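Local coordinates for uncharacterized protein MJ1062 (Methanocaldococcus jannaschii, PDB 3EO4) that is of unknown function but, in this GNAT-type domain of a longer protein also assigned hexosyltransferase activity, probably transfers acyl groups, at residues A[103-116]-A[136-148]. Numbering follows the deposited sequence.
Sequences WGKHIGRHSVSLVL and IRSIKLFESLGFK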
ATOM      1  N   TRP A 103      -3.671 -14.268  -1.061  1.00 28.57           N
ATOM      2  CA  TRP A 103      -2.688 -15.229  -1.545  1.00 29.42           C
ATOM      3  C   TRP A 103      -3.201 -16.646  -1.369  1.00 28.87           C
ATOM      4  O   TRP A 103      -3.845 -16.962  -0.374  1.00 28.65           O
ATOM      5  CB  TRP A 103      -1.333 -15.052  -0.830  1.00 30.23           C
ATOM      6  CG  TRP A 103      -0.622 -13.729  -1.121  1.00 31.32           C
ATOM      7  CD1 TRP A 103      -1.142 -12.640  -1.738  1.00 33.32           C
ATOM      8  CD2 TRP A 103       0.721 -13.365  -0.726  1.00 34.09           C
ATOM      9  NE1 TRP A 103      -0.193 -11.632  -1.812  1.00 34.58           N
ATOM     10  CE2 TRP A 103       0.953 -12.051  -1.191  1.00 33.81           C
ATOM     11  CE3 TRP A 103       1.761 -14.043  -0.061  1.00 34.16           C
ATOM     12  CZ2 TRP A 103       2.179 -11.386  -1.000  1.00 34.77           C
ATOM     13  CZ3 TRP A 103       2.981 -13.378   0.129  1.00 35.83           C
ATOM     14  CH2 TRP A 103       3.174 -12.059  -0.331  1.00 34.31           C
ATOM     15  N   GLY A 104      -2.937 -17.480  -2.370  1.00 28.89           N
ATOM     16  CA  GLY A 104      -3.394 -18.866  -2.374  1.00 29.00           C
ATOM     17  C   GLY A 104      -4.866 -19.029  -2.735  1.00 29.01           C
ATOM     18  O   GLY A 104      -5.452 -20.054  -2.417  1.00 29.18           O
ATOM     19  N   LYS A 105      -5.466 -18.044  -3.410  1.00 28.99           N
ATOM     20  CA  LYS A 105      -6.882 -18.146  -3.852  1.00 29.43           C
ATOM     21  C   LYS A 105      -7.114 -17.979  -5.361  1.00 28.86           C
ATOM     22  O   LYS A 105      -8.251 -17.720  -5.800  1.00 28.51           O
ATOM     23  CB  LYS A 105      -7.776 -17.196  -3.056  1.00 29.63           C
ATOM     24  CG  LYS A 105      -7.986 -17.678  -1.635  1.00 31.27           C
ATOM     25  CD  LYS A 105      -8.501 -16.567  -0.738  1.00 34.66           C
ATOM     26  CE  LYS A 105      -8.928 -17.145   0.604  1.00 35.25           C
ATOM     27  NZ  LYS A 105      -9.004 -16.085   1.639  1.00 36.89           N
ATOM     28  N   HIS A 106      -6.032 -18.151  -6.130  1.00 27.63           N
ATOM     29  CA  HIS A 106      -6.057 -18.195  -7.594  1.00 27.07           C
ATOM     30  C   HIS A 106      -6.217 -16.845  -8.278  1.00 25.70           C
ATOM     31  O   HIS A 106      -6.336 -16.780  -9.498  1.00 25.37           O
ATOM     32  CB  HIS A 106      -7.151 -19.139  -8.106  1.00 27.40           C
ATOM     33  CG  HIS A 106      -6.914 -20.579  -7.787  1.00 29.87           C
ATOM     34  ND1 HIS A 106      -6.520 -21.012  -6.541  1.00 32.43           N
ATOM     35  CD2 HIS A 106      -7.059 -21.693  -8.545  1.00 32.75           C
ATOM     36  CE1 HIS A 106      -6.422 -22.330  -6.542  1.00 32.76           C
ATOM     37  NE2 HIS A 106      -6.741 -22.768  -7.747  1.00 33.65           N
ATOM     38  N   ILE A 107      -6.217 -15.767  -7.505  1.00 24.68           N
ATOM     39  CA  ILE A 107      -6.350 -14.442  -8.105  1.00 23.50           C
ATOM     40  C   ILE A 107      -5.199 -14.138  -9.039  1.00 22.87           C
ATOM     41  O   ILE A 107      -5.408 -13.617 -10.150  1.00 21.94           O
ATOM     42  CB  ILE A 107      -6.497 -13.363  -7.037  1.00 23.90           C
ATOM     43  CG1 ILE A 107      -7.917 -13.453  -6.459  1.00 24.30           C
ATOM     44  CG2 ILE A 107      -6.278 -11.983  -7.640  1.00 23.43           C
ATOM     45  CD1 ILE A 107      -8.001 -13.373  -4.978  1.00 24.76           C
ATOM     46  N   GLY A 108      -3.986 -14.473  -8.600  1.00 21.70           N
ATOM     47  CA  GLY A 108      -2.808 -14.190  -9.418  1.00 21.53           C
ATOM     48  C   GLY A 108      -2.843 -15.031 -10.676  1.00 21.13           C
ATOM     49  O   GLY A 108      -2.562 -14.559 -11.775  1.00 20.88           O
ATOM     50  N   ARG A 109      -3.201 -16.292 -10.496  1.00 21.28           N
ATOM     51  CA  ARG A 109      -3.318 -17.224 -11.595  1.00 21.44           C
ATOM     52  C   ARG A 109      -4.284 -16.711 -12.671  1.00 21.16           C
ATOM     53  O   ARG A 109      -3.926 -16.654 -13.842  1.00 20.98           O
ATOM     54  CB  ARG A 109      -3.776 -18.567 -11.045  1.00 21.93           C
ATOM     55  CG  ARG A 109      -3.838 -19.654 -12.059  1.00 24.38           C
ATOM     56  CD  ARG A 109      -4.494 -20.898 -11.510  1.00 27.66           C
ATOM     57  NE  ARG A 109      -4.445 -21.918 -12.551  1.00 31.54           N
ATOM     58  CZ  ARG A 109      -5.463 -22.253 -13.342  1.00 35.48           C
ATOM     59  NH1 ARG A 109      -6.666 -21.680 -13.196  1.00 36.26           N
ATOM     60  NH2 ARG A 109      -5.276 -23.187 -14.270  1.00 35.78           N
ATOM     61  N   HIS A 110      -5.500 -16.348 -12.269  1.00 21.12           N
ATOM     62  CA  HIS A 110      -6.509 -15.822 -13.197  1.00 21.31           C
ATOM     63  C   HIS A 110      -6.074 -14.519 -13.858  1.00 19.80           C
ATOM     64  O   HIS A 110      -6.380 -14.284 -15.005  1.00 19.47           O
ATOM     65  CB  HIS A 110      -7.825 -15.594 -12.471  1.00 21.57           C
ATOM     66  CG  HIS A 110      -8.539 -16.861 -12.124  1.00 27.61           C
ATOM     67  ND1 HIS A 110      -7.949 -17.877 -11.397  1.00 30.93           N
ATOM     68  CD2 HIS A 110      -9.800 -17.279 -12.393  1.00 29.73           C
ATOM     69  CE1 HIS A 110      -8.809 -18.869 -11.244  1.00 31.19           C
ATOM     70  NE2 HIS A 110      -9.941 -18.530 -11.837  1.00 32.51           N
ATOM     71  N   SER A 111      -5.378 -13.673 -13.121  1.00 19.44           N
ATOM     72  CA  SER A 111      -4.893 -12.401 -13.679  1.00 19.89           C
ATOM     73  C   SER A 111      -3.855 -12.653 -14.758  1.00 19.68           C
ATOM     74  O   SER A 111      -3.924 -12.068 -15.853  1.00 20.41           O
ATOM     75  CB  SER A 111      -4.262 -11.512 -12.601  1.00 19.71           C
ATOM     76  OG  SER A 111      -5.198 -11.139 -11.628  1.00 20.78           O
ATOM     77  N   VAL A 112      -2.894 -13.525 -14.460  1.00 18.78           N
ATOM     78  CA  VAL A 112      -1.884 -13.865 -15.450  1.00 18.50           C
ATOM     79  C   VAL A 112      -2.546 -14.484 -16.696  1.00 18.35           C
ATOM     80  O   VAL A 112      -2.227 -14.102 -17.817  1.00 17.99           O
ATOM     81  CB  VAL A 112      -0.763 -14.741 -14.862  1.00 17.89           C
ATOM     82  CG1 VAL A 112       0.125 -15.283 -15.973  1.00 17.18           C
ATOM     83  CG2 VAL A 112       0.056 -13.932 -13.829  1.00 17.79           C
ATOM     84  N   SER A 113      -3.499 -15.390 -16.508  1.00 17.98           N
ATOM     85  CA  SER A 113      -4.128 -15.992 -17.680  1.00 18.51           C
ATOM     86  C   SER A 113      -4.881 -14.974 -18.546  1.00 18.20           C
ATOM     87  O   SER A 113      -4.876 -15.095 -19.783  1.00 19.00           O
ATOM     88  CB  SER A 113      -5.008 -17.173 -17.313  1.00 17.39           C
ATOM     89  OG  SER A 113      -6.204 -16.669 -16.810  1.00 22.23           O
ATOM     90  N   LEU A 114      -5.496 -13.968 -17.916  1.00 16.95           N
ATOM     91  CA  LEU A 114      -6.054 -12.825 -18.662  1.00 16.58           C
ATOM     92  C   LEU A 114      -4.985 -12.128 -19.555  1.00 15.57           C
ATOM     93  O   LEU A 114      -5.227 -11.826 -20.707  1.00 15.40           O
ATOM     94  CB  LEU A 114      -6.742 -11.820 -17.718  1.00 15.89           C
ATOM     95  CG  LEU A 114      -8.122 -12.165 -17.112  1.00 16.17           C
ATOM     96  CD1 LEU A 114      -8.558 -11.124 -16.084  1.00 12.72           C
ATOM     97  CD2 LEU A 114      -9.208 -12.305 -18.199  1.00 17.25           C
ATOM     98  N   VAL A 115      -3.812 -11.884 -19.008  1.00 15.37           N
ATOM     99  CA  VAL A 115      -2.706 -11.291 -19.776  1.00 15.32           C
ATOM    100  C   VAL A 115      -2.240 -12.212 -20.924  1.00 15.49           C
ATOM    101  O   VAL A 115      -2.075 -11.741 -22.036  1.00 15.67           O
ATOM    102  CB  VAL A 115      -1.522 -10.892 -18.847  1.00 15.01           C
ATOM    103  CG1 VAL A 115      -0.314 -10.456 -19.656  1.00 13.92           C
ATOM    104  CG2 VAL A 115      -1.946  -9.762 -17.914  1.00 14.59           C
ATOM    105  N   LEU A 116      -2.082 -13.518 -20.661  1.00 15.73           N
ATOM    106  CA  LEU A 116      -1.734 -14.483 -21.696  1.00 16.68           C
ATOM    107  C   LEU A 116      -2.718 -14.515 -22.857  1.00 17.64           C
ATOM    108  O   LEU A 116      -2.311 -14.654 -24.018  1.00 16.60           O
ATOM    109  CB  LEU A 116      -1.548 -15.904 -21.128  1.00 16.44           C
ATOM    110  CG  LEU A 116      -0.516 -16.059 -20.002  1.00 16.22           C
ATOM    111  CD1 LEU A 116      -0.613 -17.449 -19.416  1.00 16.77           C
ATOM    112  CD2 LEU A 116       0.923 -15.745 -20.420  1.00 18.07           C
ATOM    113  N   ILE A 136       7.941 -19.413  -3.569  1.00 18.48           N
ATOM    114  CA  ILE A 136       7.210 -20.660  -3.814  1.00 19.28           C
ATOM    115  C   ILE A 136       5.783 -20.495  -4.369  1.00 19.57           C
ATOM    116  O   ILE A 136       5.342 -21.308  -5.185  1.00 19.70           O
ATOM    117  CB  ILE A 136       7.323 -21.727  -2.642  1.00 20.10           C
ATOM    118  CG1 ILE A 136       6.064 -22.598  -2.527  1.00 19.49           C
ATOM    119  CG2 ILE A 136       7.697 -21.105  -1.298  1.00 20.33           C
ATOM    120  CD1 ILE A 136       6.130 -23.812  -3.389  1.00 21.81           C
ATOM    121  N   ARG A 137       5.087 -19.437  -3.966  1.00 19.71           N
ATOM    122  CA  ARG A 137       3.709 -19.207  -4.421  1.00 19.95           C
ATOM    123  C   ARG A 137       3.704 -18.797  -5.886  1.00 19.99           C
ATOM    124  O   ARG A 137       2.821 -19.191  -6.661  1.00 18.27           O
ATOM    125  CB  ARG A 137       3.002 -18.157  -3.549  1.00 20.47           C
ATOM    126  CG  ARG A 137       2.627 -18.724  -2.165  1.00 23.23           C
ATOM    127  CD  ARG A 137       2.139 -17.656  -1.218  1.00 26.95           C
ATOM    128  NE  ARG A 137       1.756 -18.179   0.095  1.00 31.92           N
ATOM    129  CZ  ARG A 137       0.644 -18.880   0.362  1.00 34.12           C
ATOM    130  NH1 ARG A 137       0.401 -19.287   1.604  1.00 35.96           N
ATOM    131  NH2 ARG A 137      -0.224 -19.191  -0.594  1.00 32.93           N
ATOM    132  N   SER A 138       4.732 -18.051  -6.273  1.00 19.21           N
ATOM    133  CA  SER A 138       4.784 -17.580  -7.629  1.00 19.87           C
ATOM    134  C   SER A 138       5.180 -18.716  -8.576  1.00 18.63           C
ATOM    135  O   SER A 138       4.595 -18.882  -9.644  1.00 18.59           O
ATOM    136  CB  SER A 138       5.694 -16.365  -7.738  1.00 19.91           C
ATOM    137  OG  SER A 138       6.018 -16.136  -9.088  1.00 25.33           O
ATOM    138  N   ILE A 139       6.125 -19.536  -8.151  1.00 17.90           N
ATOM    139  CA  ILE A 139       6.459 -20.753  -8.888  1.00 17.12           C
ATOM    140  C   ILE A 139       5.212 -21.631  -9.111  1.00 16.90           C
ATOM    141  O   ILE A 139       4.975 -22.090 -10.221  1.00 16.24           O
ATOM    142  CB  ILE A 139       7.617 -21.531  -8.196  1.00 17.31           C
ATOM    143  CG1 ILE A 139       8.915 -20.693  -8.284  1.00 17.66           C
ATOM    144  CG2 ILE A 139       7.767 -22.975  -8.778  1.00 15.07           C
ATOM    145  CD1 ILE A 139      10.081 -21.196  -7.423  1.00 15.71           C
ATOM    146  N   LYS A 140       4.412 -21.847  -8.066  1.00 16.92           N
ATOM    147  CA  LYS A 140       3.182 -22.639  -8.189  1.00 17.22           C
ATOM    148  C   LYS A 140       2.166 -22.010  -9.121  1.00 16.44           C
ATOM    149  O   LYS A 140       1.513 -22.705  -9.893  1.00 16.96           O
ATOM    150  CB  LYS A 140       2.536 -22.818  -6.829  1.00 17.34           C
ATOM    151  CG  LYS A 140       3.302 -23.781  -6.001  1.00 21.38           C
ATOM    152  CD  LYS A 140       2.702 -23.911  -4.637  1.00 26.62           C
ATOM    153  CE  LYS A 140       3.317 -25.105  -3.916  1.00 27.96           C
ATOM    154  NZ  LYS A 140       2.349 -25.563  -2.895  1.00 31.63           N
ATOM    155  N   LEU A 141       2.032 -20.696  -9.029  1.00 16.18           N
ATOM    156  CA  LEU A 141       1.164 -19.930  -9.920  1.00 16.34           C
ATOM    157  C   LEU A 141       1.482 -20.208 -11.399  1.00 16.46           C
ATOM    158  O   LEU A 141       0.602 -20.618 -12.159  1.00 16.84           O
ATOM    159  CB  LEU A 141       1.263 -18.413  -9.601  1.00 16.15           C
ATOM    160  CG  LEU A 141       0.335 -17.337 -10.210  1.00 15.45           C
ATOM    161  CD1 LEU A 141       0.660 -16.011  -9.586  1.00 16.81           C
ATOM    162  CD2 LEU A 141       0.419 -17.214 -11.733  1.00 15.49           C
ATOM    163  N   PHE A 142       2.728 -19.985 -11.799  1.00 16.71           N
ATOM    164  CA  PHE A 142       3.094 -20.071 -13.219  1.00 16.93           C
ATOM    165  C   PHE A 142       3.139 -21.502 -13.742  1.00 16.45           C
ATOM    166  O   PHE A 142       2.694 -21.768 -14.872  1.00 15.36           O
ATOM    167  CB  PHE A 142       4.414 -19.344 -13.495  1.00 17.05           C
ATOM    168  CG  PHE A 142       4.284 -17.843 -13.491  1.00 19.20           C
ATOM    169  CD1 PHE A 142       3.782 -17.173 -14.605  1.00 19.63           C
ATOM    170  CD2 PHE A 142       4.648 -17.097 -12.361  1.00 20.69           C
ATOM    171  CE1 PHE A 142       3.669 -15.776 -14.606  1.00 20.33           C
ATOM    172  CE2 PHE A 142       4.527 -15.719 -12.340  1.00 20.15           C
ATOM    173  CZ  PHE A 142       4.038 -15.055 -13.447  1.00 21.15           C
ATOM    174  N   GLU A 143       3.630 -22.423 -12.911  1.00 15.37           N
ATOM    175  CA  GLU A 143       3.545 -23.841 -13.257  1.00 15.61           C
ATOM    176  C   GLU A 143       2.081 -24.326 -13.359  1.00 15.31           C
ATOM    177  O   GLU A 143       1.775 -25.207 -14.153  1.00 16.12           O
ATOM    178  CB  GLU A 143       4.368 -24.716 -12.301  1.00 15.41           C
ATOM    179  CG  GLU A 143       5.894 -24.381 -12.302  1.00 18.85           C
ATOM    180  CD  GLU A 143       6.745 -25.422 -11.594  1.00 22.52           C
ATOM    181  OE1 GLU A 143       6.234 -26.085 -10.667  1.00 22.08           O
ATOM    182  OE2 GLU A 143       7.934 -25.576 -11.961  1.00 26.72           O
ATOM    183  N   SER A 144       1.161 -23.757 -12.593  1.00 14.94           N
ATOM    184  CA  SER A 144      -0.245 -24.171 -12.768  1.00 14.69           C
ATOM    185  C   SER A 144      -0.773 -23.743 -14.154  1.00 14.34           C
ATOM    186  O   SER A 144      -1.749 -24.275 -14.656  1.00 15.05           O
ATOM    187  CB  SER A 144      -1.134 -23.641 -11.645  1.00 14.16           C
ATOM    188  OG  SER A 144      -1.526 -22.306 -11.918  1.00 14.23           O
ATOM    189  N   LEU A 145      -0.095 -22.799 -14.780  1.00 13.51           N
ATOM    190  CA  LEU A 145      -0.463 -22.342 -16.121  1.00 13.70           C
ATOM    191  C   LEU A 145       0.426 -22.937 -17.205  1.00 13.64           C
ATOM    192  O   LEU A 145       0.399 -22.490 -18.358  1.00 14.39           O
ATOM    193  CB  LEU A 145      -0.442 -20.812 -16.212  1.00 12.70           C
ATOM    194  CG  LEU A 145      -1.436 -20.063 -15.331  1.00 14.69           C
ATOM    195  CD1 LEU A 145      -1.099 -18.568 -15.300  1.00 16.53           C
ATOM    196  CD2 LEU A 145      -2.896 -20.315 -15.744  1.00 11.96           C
ATOM    197  N   GLY A 146       1.201 -23.949 -16.845  1.00 12.84           N
ATOM    198  CA  GLY A 146       1.983 -24.637 -17.834  1.00 13.00           C
ATOM    199  C   GLY A 146       3.370 -24.075 -18.119  1.00 12.69           C
ATOM    200  O   GLY A 146       4.026 -24.564 -19.013  1.00 12.21           O
ATOM    201  N   PHE A 147       3.799 -23.051 -17.381  1.00 13.26           N
ATOM    202  CA  PHE A 147       5.186 -22.540 -17.464  1.00 14.96           C
ATOM    203  C   PHE A 147       6.167 -23.595 -16.965  1.00 15.61           C
ATOM    204  O   PHE A 147       5.864 -24.359 -16.037  1.00 16.36           O
ATOM    205  CB  PHE A 147       5.404 -21.278 -16.634  1.00 13.64           C
ATOM    206  CG  PHE A 147       4.793 -20.027 -17.226  1.00 14.70           C
ATOM    207  CD1 PHE A 147       5.615 -18.993 -17.699  1.00 10.17           C
ATOM    208  CD2 PHE A 147       3.392 -19.857 -17.267  1.00 11.79           C
ATOM    209  CE1 PHE A 147       5.048 -17.805 -18.211  1.00 12.74           C
ATOM    210  CE2 PHE A 147       2.807 -18.663 -17.802  1.00 13.35           C
ATOM    211  CZ  PHE A 147       3.633 -17.644 -18.268  1.00 10.39           C
ATOM    212  N   LYS A 148       7.352 -23.583 -17.563  1.00 16.86           N
ATOM    213  CA  LYS A 148       8.392 -24.599 -17.346  1.00 17.96           C
ATOM    214  C   LYS A 148       9.688 -23.898 -17.035  1.00 18.31           C
ATOM    215  O   LYS A 148      10.084 -23.004 -17.775  1.00 18.22           O
ATOM    216  CB  LYS A 148       8.564 -25.378 -18.640  1.00 17.43           C
ATOM    217  CG  LYS A 148       9.582 -26.468 -18.623  1.00 21.93           C
ATOM    218  CD  LYS A 148       9.437 -27.289 -19.887  1.00 25.05           C
ATOM    219  CE  LYS A 148      10.568 -27.018 -20.832  1.00 27.27           C
ATOM    220  NZ  LYS A 148      11.697 -27.890 -20.399  1.00 29.51           N
TER
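Val112 on helix 107-121 fits among Leu141, Phe142 and Leu145 of helix 136-144 and its C-terminal turn, joining the helices of the GNAT (N-acetyltransferase) fold that precede and follow strand 126-132 in the chain. Over the short segments the axes approach to 9.3 Å and cross at -47°. The interior half is tightly packed: Val112 CG1, anti to its own backbone N, lies 3.6 Å from Leu145 CD1 and also meets Phe142 CE1, while Val112 CG2 turns to Leu141 CD2. Strand 92-97 adds Ile95 against both Val112 and Phe142. Gly108 allows this closeness, since a CB there would collide with Leu141 CD1, which sits 3.8 Å from Gly108 C. Farther along, Leu116 CD2 meets the edge of the Phe147 ring, just past the Schellman motif, with Gly146 at C-prime, that ends helix 136-144.

Toward solvent the contact loosens into polar and long side chains. Arg137 lays its extended chain across Trp103, CD reaching CE3 at 3.8 Å; Trp103 NE1 is held separately by Ile97 O. Nearby, Gly104 N and Gly108 N bind the sulfonate of a MES molecule, probably from the crystallisation liquor, where GNAT relatives hold the acetyl-CoA pyrophosphate; it probably marks that site. On the exposed flank, Leu145 CD2 lies over one face of the Arg109 guanidinium, and Arg109 NE donates to Ser144 OG at 3.0 Å, only 2° out of the guanidinium plane but bent to 138° at the hydrogen. Cutting Arg109 back to alanine would probably cost Ser144 OG its cross-helix donor and uncover Leu145 CD2. Ser144 OG gives its own proton to Leu141 O (2.7 Å).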